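Long-range contact in 2-hydroxyisobutyryl-CoA synthetase (Aquincola tertiaricarbonis, PDB 6HDY), which is a synthetase of the AMP-binding (ANL) enzyme family, with a C-terminal domain of the type found in that family: residues 160-172 / 185-197. Residues are numbered along the deposited sequence; the frame is centred on the assembly and turned at random.
Sequences IRPGDLVCVAAVF and AERLRAKAFPFGA
Lys191 lies across Leu165 and reaches back to the turn that leads into strand 165-168. Its CB rests 3.8 Å from Leu165 CD1, the two side chains crossing at about a right angle. CG, CD and CE then run past Gly163 O. A bend at the last torsion (chi4 57°) then brings NZ to that oxygen at 2.8 Å, in the carbonyl plane and on a lone pair. The ammonium has a second acceptor in Asn118 O of the second subunit. Gly163 belongs to the type II turn from Arg161 to Asp164, and its own N donates to Arg189 O, where a Schellman motif closes helix 176-187. Strand 165-168, that helix and strand 191-193 form a beta-alpha-beta unit, a right-handed crossover in the usual sense of parallel sheets, and the strands pair in parallel with a 22° twist. Val166 turns both its N and its O to strand 191-193: the N donates to Lys191 O, nearly straight at 171°, and the O accepts from Phe193 N. Phe193 O takes Val168 N and Phe195 N from opposite faces of its plane. On the Leu165 side of the sheet, Cys167 SG lies obliquely 4.5 Å from the Phe193 ring centroid. Val166 CG2 meets Ala190 CB at 3.6 Å on the helix side, while farther along Phe172 turns its ring edge to Gly196 CA, 3.7 Å from CD2.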
# COMPACT_ATOMS: atom_id res chain seq x y z
N ILE A 160 -18.81 -9.27 -9.26
CA ILE A 160 -18.52 -8.18 -8.31
C ILE A 160 -19.29 -6.94 -8.80
O ILE A 160 -19.34 -6.67 -10.00
CB ILE A 160 -16.99 -7.92 -8.06
CG1 ILE A 160 -16.19 -9.24 -7.89
CG2 ILE A 160 -16.78 -7.00 -6.85
CD1 ILE A 160 -14.64 -9.09 -7.94
N ARG A 161 -19.94 -6.23 -7.88
CA ARG A 161 -20.82 -5.12 -8.25
C ARG A 161 -20.58 -3.80 -7.57
O ARG A 161 -20.04 -3.80 -6.46
CB ARG A 161 -22.29 -5.55 -7.98
CG ARG A 161 -22.80 -6.69 -8.87
CD ARG A 161 -22.97 -6.27 -10.32
NE ARG A 161 -23.48 -7.37 -11.17
CZ ARG A 161 -22.72 -8.19 -11.87
NH1 ARG A 161 -21.39 -8.10 -11.82
NH2 ARG A 161 -23.27 -9.14 -12.61
N PRO A 162 -21.09 -2.66 -8.12
CA PRO A 162 -20.99 -1.39 -7.40
C PRO A 162 -21.58 -1.51 -5.99
O PRO A 162 -22.60 -2.19 -5.79
CB PRO A 162 -21.85 -0.43 -8.24
CG PRO A 162 -21.78 -0.99 -9.61
CD PRO A 162 -21.77 -2.48 -9.42
N GLY A 163 -20.88 -0.93 -5.02
CA GLY A 163 -21.30 -0.96 -3.62
C GLY A 163 -20.79 -2.14 -2.85
O GLY A 163 -20.88 -2.15 -1.63
N ASP A 164 -20.29 -3.18 -3.54
CA ASP A 164 -19.69 -4.33 -2.86
C ASP A 164 -18.39 -3.91 -2.19
O ASP A 164 -17.59 -3.18 -2.77
CB ASP A 164 -19.35 -5.43 -3.86
CG ASP A 164 -20.50 -6.32 -4.29
OD1 ASP A 164 -21.58 -6.29 -3.62
OD2 ASP A 164 -20.30 -7.10 -5.25
N LEU A 165 -18.16 -4.40 -0.97
CA LEU A 165 -16.94 -4.15 -0.24
C LEU A 165 -15.87 -5.13 -0.78
O LEU A 165 -16.05 -6.36 -0.71
CB LEU A 165 -17.16 -4.32 1.27
CG LEU A 165 -15.91 -4.01 2.13
CD1 LEU A 165 -15.73 -2.56 2.28
CD2 LEU A 165 -16.03 -4.60 3.50
N VAL A 166 -14.78 -4.57 -1.35
CA VAL A 166 -13.71 -5.37 -1.95
C VAL A 166 -12.47 -5.25 -1.10
O VAL A 166 -11.89 -4.16 -1.02
CB VAL A 166 -13.43 -4.98 -3.43
CG1 VAL A 166 -12.30 -5.84 -4.02
CG2 VAL A 166 -14.69 -5.10 -4.27
N CYS A 167 -12.05 -6.35 -0.46
CA CYS A 167 -10.84 -6.34 0.33
C CYS A 167 -9.64 -6.63 -0.56
O CYS A 167 -9.53 -7.74 -1.07
CB CYS A 167 -10.91 -7.31 1.50
SG CYS A 167 -9.46 -7.23 2.58
N VAL A 168 -8.73 -5.65 -0.73
CA VAL A 168 -7.48 -5.84 -1.50
C VAL A 168 -6.38 -6.12 -0.48
O VAL A 168 -5.89 -5.21 0.19
CB VAL A 168 -7.16 -4.68 -2.49
CG1 VAL A 168 -5.91 -4.98 -3.31
CG2 VAL A 168 -8.34 -4.45 -3.43
N ALA A 169 -6.05 -7.40 -0.32
CA ALA A 169 -5.08 -7.85 0.67
C ALA A 169 -3.80 -8.44 0.05
O ALA A 169 -3.46 -9.60 0.25
CB ALA A 169 -5.75 -8.83 1.63
N ALA A 170 -3.10 -7.61 -0.72
CA ALA A 170 -1.78 -7.88 -1.30
C ALA A 170 -0.98 -6.61 -1.01
O ALA A 170 -1.59 -5.56 -0.79
CB ALA A 170 -1.88 -8.16 -2.79
N VAL A 171 0.35 -6.72 -0.91
CA VAL A 171 1.25 -5.63 -0.57
C VAL A 171 1.13 -4.46 -1.57
O VAL A 171 1.10 -4.67 -2.78
CB VAL A 171 2.73 -6.11 -0.35
CG1 VAL A 171 3.32 -6.77 -1.60
CG2 VAL A 171 3.64 -4.97 0.12
N PHE A 172 1.02 -3.24 -1.06
CA PHE A 172 0.92 -2.03 -1.88
C PHE A 172 2.28 -1.39 -1.89
O PHE A 172 2.69 -0.74 -0.93
CB PHE A 172 -0.15 -1.08 -1.34
CG PHE A 172 -1.56 -1.46 -1.72
CD1 PHE A 172 -2.12 -1.02 -2.90
CD2 PHE A 172 -2.34 -2.24 -0.86
CE1 PHE A 172 -3.42 -1.36 -3.25
CE2 PHE A 172 -3.63 -2.62 -1.22
CZ PHE A 172 -4.17 -2.16 -2.40
N ALA A 185 -11.55 -1.96 -8.54
CA ALA A 185 -12.56 -1.77 -7.49
C ALA A 185 -13.06 -0.32 -7.46
O ALA A 185 -14.27 -0.10 -7.42
CB ALA A 185 -11.98 -2.17 -6.13
N GLU A 186 -12.14 0.65 -7.55
CA GLU A 186 -12.45 2.09 -7.60
C GLU A 186 -13.35 2.41 -8.80
O GLU A 186 -14.40 3.05 -8.63
CB GLU A 186 -11.15 2.93 -7.68
CG GLU A 186 -10.32 2.99 -6.38
CD GLU A 186 -8.96 3.66 -6.44
OE1 GLU A 186 -8.45 3.93 -7.55
OE2 GLU A 186 -8.39 3.94 -5.36
N ARG A 187 -12.95 1.97 -10.02
CA ARG A 187 -13.72 2.21 -11.25
C ARG A 187 -15.08 1.46 -11.24
O ARG A 187 -16.09 1.98 -11.75
CB ARG A 187 -12.88 1.85 -12.50
CG ARG A 187 -13.59 2.07 -13.85
CD ARG A 187 -14.14 3.48 -14.04
NE ARG A 187 -14.94 3.59 -15.26
CZ ARG A 187 -16.25 3.36 -15.35
NH1 ARG A 187 -16.87 3.47 -16.51
NH2 ARG A 187 -16.94 2.99 -14.28
N LEU A 188 -15.12 0.28 -10.61
CA LEU A 188 -16.36 -0.52 -10.49
C LEU A 188 -17.39 0.15 -9.56
O LEU A 188 -18.54 -0.27 -9.50
CB LEU A 188 -16.00 -1.94 -9.98
CG LEU A 188 -17.13 -3.00 -9.87
CD1 LEU A 188 -17.97 -3.09 -11.17
CD2 LEU A 188 -16.54 -4.34 -9.48
N ARG A 189 -16.96 1.21 -8.83
CA ARG A 189 -17.75 1.92 -7.83
C ARG A 189 -18.05 0.97 -6.65
O ARG A 189 -19.09 1.05 -6.01
CB ARG A 189 -19.02 2.62 -8.41
CG ARG A 189 -18.81 3.40 -9.71
CD ARG A 189 -18.09 4.73 -9.51
NE ARG A 189 -17.55 5.26 -10.77
CZ ARG A 189 -16.26 5.56 -10.97
NH1 ARG A 189 -15.87 6.06 -12.13
NH2 ARG A 189 -15.37 5.40 -9.99
N ALA A 190 -17.10 0.06 -6.38
CA ALA A 190 -17.21 -0.84 -5.24
C ALA A 190 -16.69 -0.03 -4.05
O ALA A 190 -16.15 1.05 -4.25
CB ALA A 190 -16.33 -2.08 -5.48
N LYS A 191 -16.88 -0.50 -2.81
CA LYS A 191 -16.28 0.15 -1.65
C LYS A 191 -14.86 -0.47 -1.57
O LYS A 191 -14.70 -1.61 -1.11
CB LYS A 191 -17.07 -0.17 -0.36
CG LYS A 191 -18.43 0.47 -0.28
CD LYS A 191 -19.19 -0.14 0.88
CE LYS A 191 -20.58 0.42 1.02
NZ LYS A 191 -21.40 0.24 -0.22
N ALA A 192 -13.85 0.23 -2.14
CA ALA A 192 -12.47 -0.33 -2.16
C ALA A 192 -11.90 -0.35 -0.75
O ALA A 192 -11.91 0.68 -0.07
CB ALA A 192 -11.57 0.47 -3.10
N PHE A 193 -11.49 -1.54 -0.27
CA PHE A 193 -10.92 -1.72 1.06
C PHE A 193 -9.43 -2.16 0.92
O PHE A 193 -9.11 -3.37 1.00
CB PHE A 193 -11.78 -2.71 1.88
CG PHE A 193 -11.25 -3.09 3.25
CD1 PHE A 193 -10.55 -2.16 4.02
CD2 PHE A 193 -11.51 -4.35 3.79
CE1 PHE A 193 -10.05 -2.51 5.28
CE2 PHE A 193 -11.04 -4.69 5.07
CZ PHE A 193 -10.31 -3.77 5.81
N PRO A 194 -8.49 -1.20 0.67
CA PRO A 194 -7.09 -1.59 0.48
C PRO A 194 -6.34 -1.84 1.79
O PRO A 194 -5.54 -1.02 2.25
CB PRO A 194 -6.53 -0.44 -0.35
CG PRO A 194 -7.31 0.75 0.09
CD PRO A 194 -8.66 0.26 0.54
N PHE A 195 -6.59 -3.01 2.41
CA PHE A 195 -5.91 -3.36 3.65
C PHE A 195 -4.44 -3.66 3.38
O PHE A 195 -3.60 -3.33 4.19
CB PHE A 195 -6.61 -4.54 4.38
CG PHE A 195 -6.04 -4.84 5.75
CD1 PHE A 195 -4.97 -5.72 5.90
CD2 PHE A 195 -6.59 -4.27 6.90
CE1 PHE A 195 -4.44 -6.01 7.16
CE2 PHE A 195 -6.03 -4.53 8.16
CZ PHE A 195 -4.96 -5.40 8.29
N GLY A 196 -4.12 -4.28 2.26
CA GLY A 196 -2.72 -4.57 1.97
C GLY A 196 -2.21 -5.80 2.66
O GLY A 196 -2.99 -6.61 3.14
N ALA A 197 -0.88 -5.94 2.71
CA ALA A 197 -0.20 -7.11 3.28
C ALA A 197 1.27 -6.76 3.46
O ALA A 197 1.70 -5.69 3.03
CB ALA A 197 -0.34 -8.31 2.33
O HOH W 1 0.37 -2.89 1.78